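Cycloalternan-forming enzyme (Listeria monocytogenes serovar 1/2a, PDB 5F7U) belongs to the glycoside hydrolase family 31 enzymes, a multidomain protein that joins a TIM-barrel domain to several beta-rich domains, including a family 6 carbohydrate-binding module. Local coordinates at residues 144-156 with 161-175. The protein carries 1 engineered substitution. Residues are numbered along the deposited sequence; the frame is centred on the assembly and turned at random.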
ATOM      1  N   ASP A 144     -34.739  13.819  24.389  1.00 27.38           N
ATOM      2  CA  ASP A 144     -35.527  12.798  25.097  1.00 27.85           C
ATOM      3  C   ASP A 144     -35.240  11.348  24.673  1.00 25.94           C
ATOM      4  O   ASP A 144     -36.063  10.459  24.902  1.00 25.75           O
ATOM      5  CB  ASP A 144     -37.026  13.113  24.997  1.00 31.29           C
ATOM      6  CG  ASP A 144     -37.521  13.202  23.554  1.00 33.29           C
ATOM      7  OD1 ASP A 144     -36.830  12.717  22.613  1.00 33.55           O
ATOM      8  OD2 ASP A 144     -38.618  13.786  23.360  1.00 36.31           O
ATOM      9  N   PHE A 145     -34.077  11.095  24.066  1.00 23.48           N
ATOM     10  CA  PHE A 145     -33.744   9.728  23.658  1.00 22.25           C
ATOM     11  C   PHE A 145     -33.307   8.886  24.855  1.00 21.98           C
ATOM     12  O   PHE A 145     -32.907   9.435  25.872  1.00 21.95           O
ATOM     13  CB  PHE A 145     -32.596   9.718  22.634  1.00 21.13           C
ATOM     14  CG  PHE A 145     -32.942  10.273  21.273  1.00 21.30           C
ATOM     15  CD1 PHE A 145     -34.259  10.550  20.885  1.00 22.19           C
ATOM     16  CD2 PHE A 145     -31.919  10.484  20.345  1.00 20.64           C
ATOM     17  CE1 PHE A 145     -34.539  11.063  19.610  1.00 22.66           C
ATOM     18  CE2 PHE A 145     -32.197  10.978  19.073  1.00 21.25           C
ATOM     19  CZ  PHE A 145     -33.504  11.279  18.708  1.00 21.70           C
ATOM     20  N   SER A 146     -33.389   7.561  24.717  0.50 21.50           N
ATOM     21  CA  SER A 146     -32.800   6.627  25.679  0.50 21.23           C
ATOM     22  C   SER A 146     -31.706   5.807  24.998  0.50 20.20           C
ATOM     23  O   SER A 146     -31.950   4.657  24.600  0.50 20.32           O
ATOM     24  CB  SER A 146     -33.865   5.710  26.274  0.50 21.90           C
ATOM     25  OG  SER A 146     -34.897   6.470  26.868  0.50 22.58           O
ATOM     26  N   PRO A 147     -30.498   6.393  24.846  1.00 19.61           N
ATOM     27  CA  PRO A 147     -29.432   5.697  24.090  1.00 18.45           C
ATOM     28  C   PRO A 147     -28.969   4.372  24.677  1.00 18.19           C
ATOM     29  O   PRO A 147     -29.039   4.156  25.892  1.00 18.01           O
ATOM     30  CB  PRO A 147     -28.277   6.689  24.046  1.00 18.45           C
ATOM     31  CG  PRO A 147     -28.616   7.792  24.970  1.00 19.26           C
ATOM     32  CD  PRO A 147     -30.054   7.715  25.341  1.00 19.65           C
ATOM     33  N   LYS A 148     -28.533   3.493  23.785  1.00 17.45           N
ATOM     34  CA  LYS A 148     -27.924   2.225  24.180  1.00 17.45           C
ATOM     35  C   LYS A 148     -26.648   2.063  23.406  1.00 16.44           C
ATOM     36  O   LYS A 148     -26.644   2.241  22.185  1.00 16.03           O
ATOM     37  CB  LYS A 148     -28.840   1.056  23.841  1.00 18.65           C
ATOM     38  CG  LYS A 148     -30.093   0.989  24.710  1.00 20.55           C
ATOM     39  CD  LYS A 148     -31.007  -0.086  24.152  1.00 22.04           C
ATOM     40  CE  LYS A 148     -32.383  -0.074  24.807  1.00 24.37           C
ATOM     41  NZ  LYS A 148     -32.353  -0.910  26.038  1.00 26.01           N
ATOM     42  N   LEU A 149     -25.568   1.742  24.122  1.00 15.56           N
ATOM     43  CA  LEU A 149     -24.298   1.389  23.499  1.00 14.99           C
ATOM     44  C   LEU A 149     -24.069  -0.109  23.683  1.00 14.92           C
ATOM     45  O   LEU A 149     -24.039  -0.596  24.810  1.00 15.22           O
ATOM     46  CB  LEU A 149     -23.152   2.169  24.121  1.00 15.04           C
ATOM     47  CG  LEU A 149     -21.752   1.864  23.566  1.00 14.96           C
ATOM     48  CD1 LEU A 149     -21.631   2.200  22.073  1.00 14.69           C
ATOM     49  CD2 LEU A 149     -20.725   2.662  24.355  1.00 15.43           C
ATOM     50  N   TYR A 150     -23.868  -0.808  22.574  1.00 14.81           N
ATOM     51  CA  TYR A 150     -23.665  -2.252  22.603  1.00 15.29           C
ATOM     52  C   TYR A 150     -22.210  -2.589  22.396  1.00 15.13           C
ATOM     53  O   TYR A 150     -21.584  -2.078  21.471  1.00 14.91           O
ATOM     54  CB  TYR A 150     -24.450  -2.906  21.477  1.00 15.59           C
ATOM     55  CG  TYR A 150     -25.917  -2.715  21.610  1.00 16.51           C
ATOM     56  CD1 TYR A 150     -26.679  -3.584  22.393  1.00 17.29           C
ATOM     57  CD2 TYR A 150     -26.559  -1.684  20.930  1.00 16.84           C
ATOM     58  CE1 TYR A 150     -28.051  -3.408  22.503  1.00 18.11           C
ATOM     59  CE2 TYR A 150     -27.932  -1.506  21.037  1.00 17.86           C
ATOM     60  CZ  TYR A 150     -28.659  -2.359  21.829  1.00 18.06           C
ATOM     61  OH  TYR A 150     -30.016  -2.203  21.921  1.00 19.35           O
ATOM     62  N   LEU A 151     -21.702  -3.486  23.235  1.00 15.00           N
ATOM     63  CA  LEU A 151     -20.320  -3.948  23.134  1.00 14.79           C
ATOM     64  C   LEU A 151     -20.347  -5.422  22.789  1.00 14.84           C
ATOM     65  O   LEU A 151     -21.096  -6.185  23.389  1.00 14.79           O
ATOM     66  CB  LEU A 151     -19.575  -3.762  24.461  1.00 15.45           C
ATOM     67  CG  LEU A 151     -19.668  -2.431  25.207  1.00 16.07           C
ATOM     68  CD1 LEU A 151     -18.866  -2.482  26.497  1.00 16.96           C
ATOM     69  CD2 LEU A 151     -19.181  -1.280  24.342  1.00 15.69           C
ATOM     70  N   SER A 152     -19.512  -5.806  21.827  1.00 14.92           N
ATOM     71  CA  SER A 152     -19.329  -7.203  21.485  1.00 15.12           C
ATOM     72  C   SER A 152     -17.883  -7.426  21.073  1.00 15.18           C
ATOM     73  O   SER A 152     -17.149  -6.470  20.784  1.00 15.24           O
ATOM     74  CB  SER A 152     -20.293  -7.640  20.367  1.00 15.21           C
ATOM     75  OG  SER A 152     -20.108  -6.866  19.187  1.00 15.36           O
ATOM     76  N   PHE A 153     -17.483  -8.692  21.035  1.00 15.70           N
ATOM     77  CA  PHE A 153     -16.120  -9.043  20.654  1.00 15.68           C
ATOM     78  C   PHE A 153     -16.098  -9.752  19.324  1.00 16.00           C
ATOM     79  O   PHE A 153     -16.526 -10.881  19.215  1.00 16.47           O
ATOM     80  CB  PHE A 153     -15.468  -9.881  21.771  1.00 16.11           C
ATOM     81  CG  PHE A 153     -15.197  -9.086  23.014  1.00 16.13           C
ATOM     82  CD1 PHE A 153     -14.072  -8.259  23.096  1.00 16.20           C
ATOM     83  CD2 PHE A 153     -16.108  -9.098  24.086  1.00 16.37           C
ATOM     84  CE1 PHE A 153     -13.832  -7.484  24.239  1.00 16.32           C
ATOM     85  CE2 PHE A 153     -15.872  -8.325  25.223  1.00 16.71           C
ATOM     86  CZ  PHE A 153     -14.733  -7.517  25.300  1.00 16.65           C
ATOM     87  N   GLU A 154     -15.602  -9.070  18.299  1.00 15.53           N
ATOM     88  CA  GLU A 154     -15.354  -9.721  17.010  1.00 16.41           C
ATOM     89  C   GLU A 154     -14.330 -10.854  17.200  1.00 16.65           C
ATOM     90  O   GLU A 154     -14.438 -11.911  16.589  1.00 16.95           O
ATOM     91  CB  GLU A 154     -14.899  -8.678  15.975  1.00 16.36           C
ATOM     92  CG  GLU A 154     -14.763  -9.197  14.542  1.00 17.90           C
ATOM     93  CD  GLU A 154     -13.454  -9.914  14.270  1.00 18.84           C
ATOM     94  OE1 GLU A 154     -12.459  -9.659  14.983  1.00 19.21           O
ATOM     95  OE2 GLU A 154     -13.401 -10.753  13.350  1.00 19.73           O
ATOM     96  N   ASP A 155     -13.353 -10.612  18.071  1.00 16.57           N
ATOM     97  CA  ASP A 155     -12.513 -11.664  18.637  1.00 16.89           C
ATOM     98  C   ASP A 155     -12.094 -11.198  20.020  1.00 16.65           C
ATOM     99  O   ASP A 155     -12.413 -10.079  20.422  1.00 16.48           O
ATOM    100  CB  ASP A 155     -11.294 -11.973  17.721  1.00 17.82           C
ATOM    101  CG  ASP A 155     -10.676 -13.361  17.969  1.00 18.98           C
ATOM    102  OD1 ASP A 155     -11.065 -14.108  18.921  1.00 19.43           O
ATOM    103  OD2 ASP A 155      -9.756 -13.737  17.197  1.00 20.07           O
ATOM    104  N   LEU A 156     -11.396 -12.045  20.770  1.00 17.18           N
ATOM    105  CA  LEU A 156     -11.041 -11.679  22.139  1.00 17.35           C
ATOM    106  C   LEU A 156     -10.131 -10.442  22.205  1.00 16.88           C
ATOM    107  O   LEU A 156     -10.029  -9.797  23.243  1.00 16.68           O
ATOM    108  CB  LEU A 156     -10.457 -12.877  22.884  1.00 18.42           C
ATOM    109  CG  LEU A 156     -11.400 -14.097  22.960  1.00 19.27           C
ATOM    110  CD1 LEU A 156     -10.743 -15.184  23.789  1.00 20.65           C
ATOM    111  CD2 LEU A 156     -12.765 -13.713  23.536  1.00 19.17           C
ATOM    112  N   MET A 161     -18.088  -1.556  18.990  1.00 15.03           N
ATOM    113  CA  MET A 161     -19.062  -0.670  19.633  1.00 16.08           C
ATOM    114  C   MET A 161     -20.174  -0.310  18.676  1.00 15.06           C
ATOM    115  O   MET A 161     -19.894   0.107  17.567  1.00 14.28           O
ATOM    116  CB  MET A 161     -18.384   0.646  20.012  1.00 18.10           C
ATOM    117  CG  MET A 161     -18.014   0.747  21.456  1.00 21.90           C
ATOM    118  SD  MET A 161     -16.633  -0.323  21.788  1.00 25.83           S
ATOM    119  CE  MET A 161     -15.338   0.705  21.060  1.00 25.61           C
ATOM    120  N   GLU A 162     -21.425  -0.435  19.131  1.00 14.13           N
ATOM    121  CA  GLU A 162     -22.560  -0.099  18.286  1.00 14.46           C
ATOM    122  C   GLU A 162     -23.480   0.787  19.097  1.00 14.15           C
ATOM    123  O   GLU A 162     -23.987   0.380  20.160  1.00 13.94           O
ATOM    124  CB  GLU A 162     -23.283  -1.350  17.790  1.00 14.96           C
ATOM    125  CG  GLU A 162     -22.470  -2.157  16.781  1.00 16.02           C
ATOM    126  CD  GLU A 162     -23.128  -3.484  16.479  1.00 17.21           C
ATOM    127  OE1 GLU A 162     -22.974  -4.446  17.269  1.00 17.20           O
ATOM    128  OE2 GLU A 162     -23.827  -3.540  15.460  1.00 18.40           O
ATOM    129  N   LEU A 163     -23.638   2.026  18.637  1.00 13.77           N
ATOM    130  CA  LEU A 163     -24.445   2.993  19.388  1.00 13.81           C
ATOM    131  C   LEU A 163     -25.773   3.204  18.669  1.00 14.17           C
ATOM    132  O   LEU A 163     -25.789   3.530  17.468  1.00 14.17           O
ATOM    133  CB  LEU A 163     -23.697   4.328  19.515  1.00 13.67           C
ATOM    134  CG  LEU A 163     -24.520   5.456  20.161  1.00 14.27           C
ATOM    135  CD1 LEU A 163     -24.678   5.256  21.680  1.00 14.30           C
ATOM    136  CD2 LEU A 163     -23.880   6.800  19.824  1.00 14.05           C
ATOM    137  N   SER A 164     -26.865   3.037  19.423  1.00 14.20           N
ATOM    138  CA  SER A 164     -28.230   3.368  18.987  1.00 15.03           C
ATOM    139  C   SER A 164     -28.714   4.569  19.819  1.00 15.21           C
ATOM    140  O   SER A 164     -29.129   4.380  20.971  1.00 15.67           O
ATOM    141  CB  SER A 164     -29.159   2.157  19.255  1.00 15.28           C
ATOM    142  OG  SER A 164     -30.511   2.449  18.916  1.00 16.16           O
ATOM    143  N   PRO A 165     -28.672   5.795  19.255  1.00 15.28           N
ATOM    144  CA  PRO A 165     -29.121   6.979  20.016  1.00 15.81           C
ATOM    145  C   PRO A 165     -30.541   6.862  20.586  1.00 16.80           C
ATOM    146  O   PRO A 165     -30.767   7.269  21.720  1.00 17.14           O
ATOM    147  CB  PRO A 165     -29.048   8.090  18.974  1.00 15.88           C
ATOM    148  CG  PRO A 165     -27.817   7.701  18.189  1.00 15.18           C
ATOM    149  CD  PRO A 165     -28.016   6.203  17.991  1.00 15.08           C
ATOM    150  N   THR A 166     -31.470   6.303  19.809  1.00 17.47           N
ATOM    151  CA  THR A 166     -32.862   6.119  20.277  1.00 18.34           C
ATOM    152  C   THR A 166     -33.060   4.879  21.151  1.00 18.81           C
ATOM    153  O   THR A 166     -34.089   4.763  21.832  1.00 19.19           O
ATOM    154  CB  THR A 166     -33.867   6.030  19.114  1.00 19.01           C
ATOM    155  OG1 THR A 166     -33.643   4.814  18.376  1.00 19.01           O
ATOM    156  CG2 THR A 166     -33.745   7.252  18.184  1.00 19.02           C
ATOM    157  N   GLY A 167     -32.108   3.952  21.098  1.00 18.28           N
ATOM    158  CA  GLY A 167     -32.207   2.666  21.784  1.00 19.20           C
ATOM    159  C   GLY A 167     -33.125   1.661  21.100  1.00 20.17           C
ATOM    160  O   GLY A 167     -33.353   0.572  21.636  1.00 20.96           O
ATOM    161  N   LYS A 168     -33.631   1.998  19.914  1.00 20.58           N
ATOM    162  CA  LYS A 168     -34.551   1.127  19.170  1.00 21.65           C
ATOM    163  C   LYS A 168     -33.868   0.038  18.344  1.00 21.55           C
ATOM    164  O   LYS A 168     -34.527  -0.907  17.886  1.00 22.33           O
ATOM    165  CB  LYS A 168     -35.491   1.956  18.289  1.00 22.60           C
ATOM    166  CG  LYS A 168     -36.367   2.914  19.079  1.00 24.17           C
ATOM    167  CD  LYS A 168     -37.316   3.683  18.167  1.00 25.63           C
ATOM    168  CE  LYS A 168     -38.139   4.688  18.959  1.00 27.44           C
ATOM    169  NZ  LYS A 168     -39.166   5.340  18.096  1.00 29.57           N
ATOM    170  N   GLU A 169     -32.560   0.170  18.141  1.00 20.34           N
ATOM    171  CA  GLU A 169     -31.789  -0.847  17.429  1.00 20.07           C
ATOM    172  C   GLU A 169     -31.015  -1.692  18.414  1.00 19.66           C
ATOM    173  O   GLU A 169     -30.823  -1.294  19.568  1.00 19.01           O
ATOM    174  CB  GLU A 169     -30.833  -0.205  16.415  1.00 19.86           C
ATOM    175  CG  GLU A 169     -31.542   0.533  15.290  1.00 21.11           C
ATOM    176  CD  GLU A 169     -32.070   1.889  15.739  1.00 21.85           C
ATOM    177  OE1 GLU A 169     -31.356   2.608  16.477  1.00 22.08           O
ATOM    178  OE2 GLU A 169     -33.207   2.223  15.375  1.00 22.32           O
ATOM    179  N   THR A 170     -30.595  -2.868  17.956  1.00 19.82           N
ATOM    180  CA  THR A 170     -29.874  -3.811  18.798  1.00 19.53           C
ATOM    181  C   THR A 170     -28.551  -4.185  18.138  1.00 18.77           C
ATOM    182  O   THR A 170     -28.509  -4.468  16.946  1.00 18.48           O
ATOM    183  CB  THR A 170     -30.744  -5.055  19.039  1.00 20.95           C
ATOM    184  OG1 THR A 170     -31.987  -4.631  19.611  1.00 21.58           O
ATOM    185  CG2 THR A 170     -30.062  -6.053  19.991  1.00 21.34           C
ATOM    186  N   GLY A 171     -27.483  -4.216  18.930  1.00 17.97           N
ATOM    187  CA  GLY A 171     -26.167  -4.639  18.441  1.00 17.43           C
ATOM    188  C   GLY A 171     -26.061  -6.115  18.050  1.00 17.66           C
ATOM    189  O   GLY A 171     -26.946  -6.926  18.348  1.00 18.29           O
ATOM    190  N   HIS A 172     -24.960  -6.458  17.396  1.00 17.48           N
ATOM    191  CA  HIS A 172     -24.705  -7.826  16.912  1.00 18.25           C
ATOM    192  C   HIS A 172     -24.021  -8.719  17.942  1.00 17.76           C
ATOM    193  O   HIS A 172     -23.367  -8.231  18.868  1.00 16.75           O
ATOM    194  CB  HIS A 172     -23.849  -7.765  15.650  1.00 19.13           C
ATOM    195  CG  HIS A 172     -24.555  -7.142  14.486  1.00 20.39           C
ATOM    196  ND1 HIS A 172     -24.545  -5.787  14.248  1.00 20.61           N
ATOM    197  CD2 HIS A 172     -25.331  -7.689  13.518  1.00 22.20           C
ATOM    198  CE1 HIS A 172     -25.264  -5.523  13.171  1.00 21.76           C
ATOM    199  NE2 HIS A 172     -25.753  -6.660  12.708  1.00 22.62           N
ATOM    200  N   ALA A 173     -24.188 -10.034  17.765  1.00 17.91           N
ATOM    201  CA  ALA A 173     -23.479 -11.042  18.576  1.00 18.20           C
ATOM    202  C   ALA A 173     -21.968 -11.004  18.380  1.00 17.54           C
ATOM    203  O   ALA A 173     -21.484 -10.702  17.301  1.00 17.55           O
ATOM    204  CB  ALA A 173     -24.007 -12.444  18.245  1.00 18.87           C
ATOM    205  N   GLY A 174     -21.228 -11.311  19.439  1.00 17.35           N
ATOM    206  CA  GLY A 174     -19.786 -11.553  19.332  1.00 17.30           C
ATOM    207  C   GLY A 174     -19.421 -12.753  20.198  1.00 17.97           C
ATOM    208  O   GLY A 174     -20.298 -13.506  20.619  1.00 18.59           O
ATOM    209  N   LYS A 175     -18.129 -12.912  20.473  1.00 18.13           N
ATOM    210  CA  LYS A 175     -17.609 -14.007  21.309  1.00 19.08           C
ATOM    211  C   LYS A 175     -18.137 -13.935  22.734  1.00 18.83           C
ATOM    212  O   LYS A 175     -18.414 -12.842  23.241  1.00 18.23           O
ATOM    213  CB  LYS A 175     -16.080 -13.936  21.402  1.00 19.98           C
ATOM    214  CG  LYS A 175     -15.347 -13.905  20.081  1.00 21.16           C
ATOM    215  CD  LYS A 175     -15.283 -15.256  19.443  1.00 22.96           C
ATOM    216  CE  LYS A 175     -14.318 -15.206  18.277  1.00 24.29           C
ATOM    217  NZ  LYS A 175     -14.307 -16.501  17.582  1.00 27.05           N
TER
HETATM  218  O   HOH W   1     -35.410   7.010  22.484  1.00 24.52           O
HETATM  219  O   HOH W   2     -21.433  -4.547  19.471  1.00 14.73           O
HETATM  220  O   HOH W   3     -20.289  -8.196  16.834  1.00 17.54           O
HETATM  221  O   HOH W   4     -19.356 -10.413  22.374  1.00 13.76           O
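Ser164 O is gripped by two backbone donors, Lys148 N at 3.0 Å and Gly167 N, which approach from opposite faces of its carbonyl plane. One carbonyl thus serves both the hairpin pairing and the turn that follows it. Strand 148-153 runs antiparallel to strand 161-164, and Tyr150 with Glu162 forms the next hydrogen-bonded pair, Tyr150 N lying 2.7 Å from Glu162 O. After the turn at 165-168 the chain doubles back along the face of the sheet that carries Tyr150. With chi1 at -63°, Tyr150 CG is anti to the carbonyl carbon, and one face of the ring is covered by residues 170-171 of the returning loop: Gly171 N sits 3.2 Å above the plane, over the ring centre, and Gly171 CA makes a CH-pi contact. The phenol OH donates to Glu169 O at 2.6 Å, in the carbonyl plane and on a lone pair. Glu162 fixes the loop further on: Glu162 OE1 accepts from His172 N, and Glu162 OE2 from His172 ND1 at 2.7 Å, both donors on the syn side but somewhat out of the carboxylate plane. Ser152 OG meets two waters, one leading to Glu162 OE1 and the other to Ala173 O. At the far end, Lys175 N bonds to Phe153 O at 2.9 Å, while at the turn Thr166 CG2 rests over the centre of the Phe145 ring. On the opposite face, Leu149 and Leu151 pack on Met161. Strands 134-140 and 333-338 flank the hairpin in the galactose mutarotase-like domain. Backbone bonds set the strand register, whereas the returning loop is held mainly by side chains and waters, with one backbone bond at its end; the Glu162 carboxylate, which takes two protein N-H groups and a water, would probably favour its ionised form.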